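Local coordinates for SusD homolog (Bacteroides thetaiotaomicron, PDB 3SGH), which probably binds glycans at the outer membrane as a SusD-like lipoprotein, handing them to a partner transporter for import, at residues L185-A196 with K210-M220. Sequence-based numbering, arbitrary orientation.
Sequences LKFANTLKLRMA and KAQEAVLGGVM
Ala214 and Asn189 meet where helix 185-196 and helix 210-217 run antiparallel, their axes 8.3 Å apart at closest and crossing at -160°, the two arms of a helical hairpin. Small residues permit this closeness: Ala214 CB sits 3.3 Å from Asn189 O, and Ala211 CB packs against Ala196 CB. Leu193 CD1 presses tightly on Ala211 CB, at 3.4 Å, whereas Leu193 CD2 turns to Val219 CG1. Lys192 extends over Ala214, its chain straight and CG swung opposite the backbone N (chi1 -178°), which carries NZ into a salt bridge of 2.9 Å with Glu213 OE1, met on the anti side of the carboxylate; NZ is also salt-bridged to Asp152 of helix 140-162. One water joins NZ to Asn189 OD1. Gly217 lies against the Asn189 amide. Gly218, the first residue past the helix to leave helical angles, has positive phi, and its carbonyl O meets Lys186 CA in a CA-H...O contact of 3.3 Å. The departing chain is then held by Thr190, whose OG1 accepts from Met220 N (3.0 Å, 162°) while donating to Lys186 O, two bonds that fix its rotation. The selenomethionine side chain of Met220 runs alongside Phe187, CE 3.7 Å from ring atom CD2. In this α-helical SusD-like fold, helix 140-162 packs against Leu185 and Asn189, helix 319-331 against Leu193 and Val219, and strand 314-317 against Phe187, Thr190 and Met220.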
loop_
_atom_site.group_PDB
_atom_site.type_symbol
_atom_site.label_atom_id
_atom_site.label_comp_id
_atom_site.label_asym_id
_atom_site.label_seq_id
_atom_site.Cartn_x
_atom_site.Cartn_y
_atom_site.Cartn_z
ATOM N N LEU A 185 -7.340 -15.508 9.883
ATOM C CA LEU A 185 -6.908 -15.048 11.218
ATOM C C LEU A 185 -5.498 -14.490 11.141
ATOM O O LEU A 185 -5.211 -13.468 11.741
ATOM C CB LEU A 185 -6.997 -16.200 12.229
ATOM C CG LEU A 185 -6.739 -15.828 13.700
ATOM C CD1 LEU A 185 -7.799 -14.905 14.242
ATOM C CD2 LEU A 185 -6.638 -17.146 14.567
ATOM N N LYS A 186 -4.611 -15.173 10.427
ATOM C CA LYS A 186 -3.258 -14.689 10.201
ATOM C C LYS A 186 -3.284 -13.383 9.433
ATOM O O LYS A 186 -2.551 -12.452 9.771
ATOM C CB LYS A 186 -2.392 -15.752 9.480
ATOM C CG LYS A 186 -2.015 -16.914 10.380
ATOM C CD LYS A 186 -1.163 -17.966 9.649
ATOM C CE LYS A 186 -2.058 -18.764 8.696
ATOM N NZ LYS A 186 -1.650 -20.179 8.392
ATOM N N PHE A 187 -4.152 -13.317 8.413
ATOM C CA PHE A 187 -4.339 -12.068 7.625
ATOM C C PHE A 187 -4.746 -10.928 8.558
ATOM O O PHE A 187 -4.145 -9.816 8.545
ATOM C CB PHE A 187 -5.388 -12.275 6.531
ATOM C CG PHE A 187 -5.635 -11.063 5.679
ATOM C CD1 PHE A 187 -6.549 -10.095 6.092
ATOM C CD2 PHE A 187 -5.051 -10.953 4.420
ATOM C CE1 PHE A 187 -6.814 -8.944 5.295
ATOM C CE2 PHE A 187 -5.295 -9.825 3.615
ATOM C CZ PHE A 187 -6.196 -8.810 4.059
ATOM N N ALA A 188 -5.731 -11.200 9.400
ATOM C CA ALA A 188 -6.254 -10.183 10.298
ATOM C C ALA A 188 -5.190 -9.687 11.303
ATOM O O ALA A 188 -5.085 -8.484 11.558
ATOM C CB ALA A 188 -7.509 -10.671 11.012
ATOM N N ASN A 189 -4.439 -10.608 11.891
ATOM C CA ASN A 189 -3.355 -10.225 12.814
ATOM C C ASN A 189 -2.225 -9.500 12.124
ATOM O O ASN A 189 -1.628 -8.591 12.704
ATOM C CB ASN A 189 -2.856 -11.444 13.595
ATOM C CG ASN A 189 -3.792 -11.785 14.754
ATOM O OD1 ASN A 189 -4.002 -10.966 15.638
ATOM N ND2 ASN A 189 -4.364 -12.985 14.736
ATOM N N THR A 190 -1.957 -9.838 10.866
ATOM C CA THR A 190 -0.884 -9.178 10.138
ATOM C C THR A 190 -1.332 -7.743 9.804
ATOM O O THR A 190 -0.546 -6.796 9.865
ATOM C CB THR A 190 -0.494 -9.937 8.853
ATOM O OG1 THR A 190 -0.131 -11.291 9.162
ATOM C CG2 THR A 190 0.675 -9.272 8.145
ATOM N N LEU A 191 -2.600 -7.589 9.481
ATOM C CA LEU A 191 -3.174 -6.240 9.273
ATOM C C LEU A 191 -3.126 -5.428 10.538
ATOM O O LEU A 191 -2.738 -4.230 10.527
ATOM C CB LEU A 191 -4.637 -6.339 8.859
ATOM C CG LEU A 191 -5.390 -5.025 8.606
ATOM C CD1 LEU A 191 -4.723 -4.144 7.527
ATOM C CD2 LEU A 191 -6.874 -5.308 8.267
ATOM N N LYS A 192 -3.467 -6.079 11.637
ATOM C CA LYS A 192 -3.381 -5.447 12.954
ATOM C C LYS A 192 -1.948 -4.969 13.187
ATOM O O LYS A 192 -1.724 -3.849 13.604
ATOM C CB LYS A 192 -3.832 -6.383 14.056
ATOM C CG LYS A 192 -3.806 -5.769 15.462
ATOM C CD LYS A 192 -4.495 -6.755 16.443
ATOM C CE LYS A 192 -4.440 -6.267 17.869
ATOM N NZ LYS A 192 -5.205 -7.123 18.825
ATOM N N LEU A 193 -0.970 -5.803 12.856
ATOM C CA LEU A 193 0.443 -5.410 13.014
ATOM C C LEU A 193 0.863 -4.275 12.059
ATOM O O LEU A 193 1.569 -3.332 12.492
ATOM C CB LEU A 193 1.353 -6.620 12.852
ATOM C CG LEU A 193 2.839 -6.409 13.031
ATOM C CD1 LEU A 193 3.111 -5.832 14.424
ATOM C CD2 LEU A 193 3.574 -7.752 12.843
ATOM N N ARG A 194 0.405 -4.330 10.811
ATOM C CA ARG A 194 0.639 -3.214 9.836
ATOM C C ARG A 194 0.131 -1.887 10.382
ATOM O O ARG A 194 0.846 -0.851 10.390
ATOM C CB ARG A 194 -0.050 -3.479 8.515
ATOM C CG ARG A 194 0.114 -2.328 7.521
ATOM C CD ARG A 194 -0.846 -2.482 6.332
ATOM N NE ARG A 194 -0.454 -3.547 5.426
ATOM C CZ ARG A 194 -1.151 -3.878 4.320
ATOM N NH1 ARG A 194 -2.287 -3.244 4.015
ATOM N NH2 ARG A 194 -0.751 -4.855 3.553
HETATM N N MSE A 195 -1.110 -1.916 10.880
HETATM C CA MSE A 195 -1.737 -0.732 11.460
HETATM C C MSE A 195 -0.979 -0.197 12.678
HETATM O O MSE A 195 -0.747 1.041 12.804
HETATM C CB MSE A 195 -3.227 -1.029 11.769
HETATM C CG MSE A 195 -3.970 -1.365 10.504
HETATM SE SE MSE A 195 -5.800 -1.921 10.919
HETATM C CE MSE A 195 -6.289 -0.447 12.030
ATOM N N ALA A 196 -0.568 -1.113 13.555
ATOM C CA ALA A 196 0.166 -0.783 14.767
ATOM C C ALA A 196 1.483 -0.078 14.413
ATOM O O ALA A 196 1.809 0.963 14.965
ATOM C CB ALA A 196 0.454 -2.046 15.603
ATOM N N LYS A 210 -0.814 -3.174 20.743
ATOM C CA LYS A 210 -1.493 -3.831 19.635
ATOM C C LYS A 210 -0.585 -4.775 18.807
ATOM O O LYS A 210 -1.020 -5.890 18.408
ATOM C CB LYS A 210 -2.119 -2.803 18.689
ATOM C CG LYS A 210 -3.221 -1.975 19.325
ATOM C CD LYS A 210 -4.430 -2.812 19.654
ATOM C CE LYS A 210 -5.583 -2.019 20.211
ATOM N NZ LYS A 210 -5.697 -2.086 21.688
ATOM N N ALA A 211 0.650 -4.348 18.568
ATOM C CA ALA A 211 1.590 -5.146 17.761
ATOM C C ALA A 211 1.889 -6.471 18.476
ATOM O O ALA A 211 1.910 -7.557 17.857
ATOM C CB ALA A 211 2.862 -4.385 17.477
ATOM N N GLN A 212 2.144 -6.389 19.767
ATOM C CA GLN A 212 2.428 -7.584 20.580
ATOM C C GLN A 212 1.226 -8.540 20.633
ATOM O O GLN A 212 1.397 -9.762 20.500
ATOM C CB GLN A 212 2.985 -7.217 21.957
ATOM C CG GLN A 212 4.385 -6.659 21.812
ATOM C CD GLN A 212 5.084 -6.193 23.052
ATOM O OE1 GLN A 212 6.223 -5.738 22.960
ATOM N NE2 GLN A 212 4.460 -6.342 24.212
ATOM N N GLU A 213 0.028 -8.005 20.788
ATOM C CA GLU A 213 -1.182 -8.820 20.650
ATOM C C GLU A 213 -1.256 -9.519 19.318
ATOM O O GLU A 213 -1.612 -10.706 19.250
ATOM C CB GLU A 213 -2.435 -7.989 20.849
ATOM C CG GLU A 213 -2.669 -7.540 22.292
ATOM C CD GLU A 213 -3.758 -6.474 22.414
ATOM O OE1 GLU A 213 -4.419 -6.104 21.398
ATOM O OE2 GLU A 213 -3.953 -5.980 23.543
ATOM N N ALA A 214 -0.998 -8.765 18.242
ATOM C CA ALA A 214 -1.005 -9.303 16.891
ATOM C C ALA A 214 -0.037 -10.459 16.745
ATOM O O ALA A 214 -0.403 -11.501 16.187
ATOM C CB ALA A 214 -0.702 -8.237 15.864
ATOM N N VAL A 215 1.166 -10.305 17.295
ATOM C CA VAL A 215 2.187 -11.343 17.194
ATOM C C VAL A 215 1.778 -12.611 17.947
ATOM O O VAL A 215 1.926 -13.705 17.429
ATOM C CB VAL A 215 3.563 -10.809 17.673
ATOM C CG1 VAL A 215 4.591 -11.956 17.717
ATOM C CG2 VAL A 215 3.987 -9.721 16.729
ATOM N N LEU A 216 1.167 -12.443 19.110
ATOM C CA LEU A 216 0.609 -13.580 19.867
ATOM C C LEU A 216 -0.587 -14.226 19.144
ATOM O O LEU A 216 -0.781 -15.436 19.212
ATOM C CB LEU A 216 0.207 -13.164 21.283
ATOM C CG LEU A 216 1.354 -12.891 22.265
ATOM C CD1 LEU A 216 0.793 -12.311 23.564
ATOM C CD2 LEU A 216 2.231 -14.157 22.465
ATOM N N GLY A 217 -1.391 -13.408 18.482
ATOM C CA GLY A 217 -2.543 -13.904 17.759
ATOM C C GLY A 217 -2.090 -14.814 16.626
ATOM O O GLY A 217 -2.743 -15.818 16.339
ATOM N N GLY A 218 -1.002 -14.427 15.963
ATOM C CA GLY A 218 -0.377 -15.223 14.928
ATOM C C GLY A 218 -0.437 -14.509 13.586
ATOM O O GLY A 218 -1.520 -14.361 13.009
ATOM N N VAL A 219 0.711 -14.096 13.081
ATOM C CA VAL A 219 0.758 -13.401 11.785
ATOM C C VAL A 219 1.135 -14.409 10.695
ATOM O O VAL A 219 1.403 -15.600 10.969
ATOM C CB VAL A 219 1.746 -12.204 11.834
ATOM C CG1 VAL A 219 1.251 -11.104 12.813
ATOM C CG2 VAL A 219 3.171 -12.676 12.239
HETATM N N MSE A 220 1.176 -13.947 9.455
HETATM C CA MSE A 220 1.589 -14.818 8.337
HETATM C C MSE A 220 3.034 -15.275 8.552
HETATM O O MSE A 220 3.886 -14.505 9.031
HETATM C CB MSE A 220 1.488 -14.099 7.001
HETATM C CG MSE A 220 0.107 -13.709 6.599
HETATM SE SE MSE A 220 0.177 -12.801 4.903
HETATM C CE MSE A 220 -1.736 -12.508 4.814
HETATM O O HOH W 1 -4.746 -9.933 18.114
HETATM O O HOH W 2 -5.723 -14.336 16.989
#